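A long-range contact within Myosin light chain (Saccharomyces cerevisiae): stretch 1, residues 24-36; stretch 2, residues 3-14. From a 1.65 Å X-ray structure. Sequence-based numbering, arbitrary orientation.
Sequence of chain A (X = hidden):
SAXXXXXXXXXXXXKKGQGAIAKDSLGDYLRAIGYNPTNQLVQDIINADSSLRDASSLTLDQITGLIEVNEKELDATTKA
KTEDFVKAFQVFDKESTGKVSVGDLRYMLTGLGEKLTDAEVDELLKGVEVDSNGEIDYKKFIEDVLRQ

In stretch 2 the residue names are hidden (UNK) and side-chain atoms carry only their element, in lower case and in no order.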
# COMPACT_ATOMS: atom_id res chain seq x y z
N ASP A 24 5.83 15.39 4.62
CA ASP A 24 4.69 14.54 4.93
C ASP A 24 4.18 13.71 3.74
O ASP A 24 3.27 12.91 3.89
CB ASP A 24 3.52 15.33 5.54
CG ASP A 24 3.06 16.46 4.65
OD1 ASP A 24 2.65 16.23 3.50
OD2 ASP A 24 3.00 17.66 5.07
N SER A 25 4.78 13.92 2.56
CA SER A 25 4.40 13.15 1.39
C SER A 25 5.38 12.03 1.18
O SER A 25 5.23 11.26 0.22
CB SER A 25 4.39 13.99 0.12
OG SER A 25 3.26 14.82 0.06
N LEU A 26 6.37 11.88 2.06
CA LEU A 26 7.43 10.90 1.80
C LEU A 26 6.90 9.49 1.74
O LEU A 26 7.33 8.70 0.87
CB LEU A 26 8.59 11.00 2.81
CG LEU A 26 9.66 9.93 2.62
CD1 LEU A 26 10.36 10.03 1.28
CD2 LEU A 26 10.69 10.06 3.75
N GLY A 27 5.97 9.17 2.66
CA GLY A 27 5.41 7.82 2.66
C GLY A 27 4.74 7.45 1.35
O GLY A 27 4.98 6.38 0.78
N ASP A 28 3.90 8.35 0.85
CA ASP A 28 3.20 8.09 -0.41
C ASP A 28 4.14 8.05 -1.62
O ASP A 28 3.88 7.32 -2.58
CB ASP A 28 2.09 9.12 -0.58
CG ASP A 28 0.92 8.83 0.28
OD1 ASP A 28 0.02 9.70 0.38
OD2 ASP A 28 0.79 7.74 0.86
N TYR A 29 5.20 8.87 -1.56
CA TYR A 29 6.21 8.82 -2.61
C TYR A 29 6.87 7.44 -2.63
O TYR A 29 7.02 6.85 -3.69
CB TYR A 29 7.28 9.92 -2.48
CG TYR A 29 8.34 9.79 -3.51
CD1 TYR A 29 8.11 10.21 -4.80
CD2 TYR A 29 9.55 9.21 -3.19
CE1 TYR A 29 9.08 10.03 -5.78
CE2 TYR A 29 10.53 8.97 -4.17
CZ TYR A 29 10.29 9.40 -5.46
OH TYR A 29 11.26 9.18 -6.42
N LEU A 30 7.24 6.96 -1.44
CA LEU A 30 7.88 5.65 -1.34
C LEU A 30 6.94 4.57 -1.85
O LEU A 30 7.37 3.59 -2.50
CB LEU A 30 8.29 5.36 0.11
CG LEU A 30 9.47 6.24 0.55
CD1 LEU A 30 9.70 6.05 2.07
CD2 LEU A 30 10.73 5.95 -0.23
N ARG A 31 5.66 4.73 -1.55
CA ARG A 31 4.67 3.79 -2.06
C ARG A 31 4.57 3.87 -3.57
O ARG A 31 4.57 2.85 -4.26
CB ARG A 31 3.29 4.07 -1.44
CG ARG A 31 3.24 3.72 0.02
CD ARG A 31 1.96 4.18 0.75
NE ARG A 31 2.10 3.88 2.18
CZ ARG A 31 2.13 4.74 3.18
NH1 ARG A 31 1.99 6.07 3.01
NH2 ARG A 31 2.35 4.25 4.42
N ALA A 32 4.55 5.09 -4.11
CA ALA A 32 4.37 5.26 -5.55
C ALA A 32 5.47 4.59 -6.35
O ALA A 32 5.23 4.04 -7.41
CB ALA A 32 4.30 6.75 -5.89
N ILE A 33 6.69 4.64 -5.82
CA ILE A 33 7.81 4.01 -6.56
C ILE A 33 7.92 2.50 -6.34
O ILE A 33 8.78 1.85 -6.93
CB ILE A 33 9.15 4.75 -6.29
CG1 ILE A 33 9.60 4.58 -4.84
CG2 ILE A 33 9.07 6.20 -6.71
CD1 ILE A 33 10.99 5.14 -4.55
N GLY A 34 7.08 1.96 -5.45
CA GLY A 34 7.10 0.49 -5.34
C GLY A 34 7.26 -0.13 -3.96
O GLY A 34 7.23 -1.37 -3.86
N TYR A 35 7.48 0.68 -2.94
CA TYR A 35 7.60 0.14 -1.57
C TYR A 35 6.25 0.12 -0.85
O TYR A 35 5.26 0.72 -1.30
CB TYR A 35 8.64 0.95 -0.78
CG TYR A 35 9.99 0.95 -1.43
CD1 TYR A 35 10.55 2.14 -1.91
CD2 TYR A 35 10.75 -0.22 -1.50
CE1 TYR A 35 11.83 2.15 -2.45
CE2 TYR A 35 12.02 -0.21 -2.06
CZ TYR A 35 12.54 0.97 -2.53
OH TYR A 35 13.79 0.95 -3.06
N ASN A 36 6.18 -0.58 0.28
CA ASN A 36 4.95 -0.68 1.05
C ASN A 36 5.23 -0.46 2.52
O ASN A 36 4.90 -1.33 3.33
CB ASN A 36 4.26 -2.03 0.82
CG ASN A 36 4.04 -2.29 -0.65
OD1 ASN A 36 3.18 -1.67 -1.28
ND2 ASN A 36 4.77 -3.26 -1.20
N UNK A 3 16.90 2.33 -4.73
CA UNK A 3 16.86 1.23 -5.74
C UNK A 3 15.68 1.37 -6.69
O UNK A 3 15.88 1.29 -7.90
c UNK A 3 16.75 -1.27 -6.16
c UNK A 3 16.79 -0.15 -5.09
o UNK A 3 18.00 -0.41 -4.39
N UNK A 4 14.47 1.52 -6.15
CA UNK A 4 13.30 1.68 -7.02
C UNK A 4 13.42 3.02 -7.73
O UNK A 4 13.68 4.05 -7.09
c UNK A 4 10.05 -2.98 -5.90
n UNK A 4 9.12 -2.76 -6.81
n UNK A 4 10.94 -2.03 -5.62
c UNK A 4 10.96 -0.71 -6.25
c UNK A 4 11.83 0.26 -5.53
n UNK A 4 10.11 -4.16 -5.30
c UNK A 4 12.01 1.60 -6.23
N UNK A 5 13.26 2.99 -9.05
CA UNK A 5 13.46 4.16 -9.89
C UNK A 5 12.31 5.17 -9.74
O UNK A 5 11.16 4.78 -9.50
c UNK A 5 13.61 3.73 -11.38
N UNK A 6 12.64 6.44 -9.94
CA UNK A 6 11.65 7.51 -9.83
C UNK A 6 10.57 7.39 -10.89
O UNK A 6 9.39 7.61 -10.59
c UNK A 6 12.32 8.90 -9.90
o UNK A 6 11.21 10.88 -10.75
c UNK A 6 11.30 10.05 -9.83
n UNK A 6 10.57 10.13 -8.73
N UNK A 7 10.96 7.06 -12.12
CA UNK A 7 10.04 6.93 -13.24
C UNK A 7 9.13 8.15 -13.37
O UNK A 7 7.92 8.02 -13.63
n UNK A 7 8.92 0.71 -12.97
c UNK A 7 9.21 5.66 -13.09
c UNK A 7 9.88 1.85 -13.12
c UNK A 7 9.12 3.17 -13.03
c UNK A 7 10.04 4.37 -13.07
N UNK A 8 9.73 9.33 -13.17
CA UNK A 8 9.06 10.63 -13.27
C UNK A 8 7.91 10.83 -12.29
O UNK A 8 7.00 11.61 -12.54
o UNK A 8 9.12 13.18 -14.47
c UNK A 8 8.50 10.87 -14.66
c UNK A 8 8.36 12.35 -14.99
o UNK A 8 7.50 12.73 -15.77
N UNK A 9 7.93 10.08 -11.20
CA UNK A 9 6.85 10.21 -10.24
C UNK A 9 7.01 11.46 -9.37
O UNK A 9 6.03 12.09 -8.98
c UNK A 9 6.45 6.40 -9.52
c UNK A 9 6.25 7.78 -10.24
c UNK A 9 5.89 9.18 -8.14
c UNK A 9 6.77 8.94 -9.39
N UNK A 10 8.25 11.83 -9.06
CA UNK A 10 8.51 12.98 -8.21
C UNK A 10 7.75 14.25 -8.66
O UNK A 10 7.25 15.00 -7.81
c UNK A 10 10.89 16.51 -6.43
c UNK A 10 10.69 13.82 -5.78
c UNK A 10 11.18 16.08 -5.14
c UNK A 10 11.09 14.73 -4.83
c UNK A 10 10.52 15.58 -7.41
c UNK A 10 10.01 13.23 -8.14
c UNK A 10 10.41 14.22 -7.09
N UNK A 11 7.64 14.48 -9.97
CA UNK A 11 6.96 15.68 -10.47
C UNK A 11 5.48 15.67 -10.13
O UNK A 11 4.89 16.75 -9.96
c UNK A 11 7.15 15.92 -12.01
c UNK A 11 8.59 16.25 -12.33
o UNK A 11 6.89 14.71 -12.73
N UNK A 12 4.87 14.50 -9.98
CA UNK A 12 3.45 14.44 -9.62
C UNK A 12 3.24 14.87 -8.17
O UNK A 12 2.12 15.30 -7.78
c UNK A 12 1.91 13.37 -12.10
c UNK A 12 2.88 13.03 -9.85
c UNK A 12 2.41 11.03 -11.27
c UNK A 12 2.86 12.49 -11.27
N UNK A 13 4.28 14.71 -7.36
CA UNK A 13 4.25 15.12 -5.97
C UNK A 13 4.69 16.57 -5.83
O UNK A 13 4.53 17.17 -4.75
c UNK A 13 3.74 12.67 -3.68
c UNK A 13 4.00 10.61 -5.50
c UNK A 13 3.12 11.44 -3.42
c UNK A 13 4.60 11.85 -5.74
c UNK A 13 3.27 10.41 -4.33
c UNK A 13 4.51 12.85 -4.83
c UNK A 13 5.14 14.20 -5.11
N UNK A 14 5.30 17.11 -6.88
CA UNK A 14 5.77 18.50 -6.84
C UNK A 14 5.19 19.28 -8.02
O UNK A 14 5.89 19.69 -8.94
o UNK A 14 7.21 20.84 -6.44
o UNK A 14 9.02 20.11 -7.32
c UNK A 14 7.89 19.90 -6.89
c UNK A 14 7.29 18.50 -6.91
O HOH W 1 8.47 -0.50 -8.69
O HOH W 2 9.44 2.71 -9.57
O HOH W 3 3.71 16.32 -2.30

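Position 3 carries one carbon bearing an oxygen and a second carbon; its CB lies 3.8 Å from Tyr35 OH. This is Thr3, exposed and only lightly covered by stretch 1.

Position 4 has three carbons, a nitrogen, and a carbon carrying two more nitrogens. Its backbone N donates a hydrogen bond to Tyr35 OH (3.2 Å), and its second side-chain carbon sits over one face of the tyrosine ring, 3.2 Å from Tyr35 CZ. This is Arg4; water 1 joins Arg4 NH1 to Ile33 O, 3.0 Å from each.

Position 5 has a single carbon, pointing away, while water 2 donates to both its backbone O (2.7 Å) and Ile33 O (2.9 Å): Ala5.

Position 6 has two carbons, the second carrying one oxygen and one nitrogen, an amide that reaches the hydroxyl end of Tyr29: Asn6. Its backbone opens a type I' turn, closed by the bond from the N of position 9 to Asn6 O (2.9 Å).

Position 7, four carbons in a row ending in nitrogen, is Lys7; position 8, two carbons with two oxygens on the second, is Asp8. Both are exposed in the turn and leave stretch 1 untouched.

Position 9 has four carbons forked at the first. It points toward the helix, its short arm 3.7 Å from Ala32 CB and the tip of its two-carbon arm 3.8 Å from Ile33 CG2: Ile9.

Position 10 is one carbon and a six-carbon ring, whose edge is offset toward the face of Tyr29, with planes at 78°: Phe10.

Position 11, one carbon carrying an oxygen and a carbon, is Thr11; position 12, four carbons forked at the second, is Leu12. Neither touches stretch 1.

Position 13 again has one carbon and a six-carbon ring. Tyr29 CA lies over its face, 4.2 Å from the centroid, while Ala32 CB meets its edge, 3.9 Å from a ring carbon: Phe13.

Position 14, two carbons with two oxygens on the second, is Asp14, out of reach of stretch 1.

The contact reads as an apolar patch with polar, water-mediated links at both ends. Ile9 and Phe13 pack against Tyr29 and Ala32, and Tyr29 turns its edge to the face of Phe13. Beyond the helix, Gly34 adopts positive phi in a Schellman motif; an ideal CB there would stand 2.8 Å from Arg4 CD, a clash, so glycine suits both backbone and neighbor. At the other end, water 3 links Phe13 O (2.7 Å) with Ser25 OG (2.8 Å).

Stretch 2 (3-14) TRANKDIFTLFD
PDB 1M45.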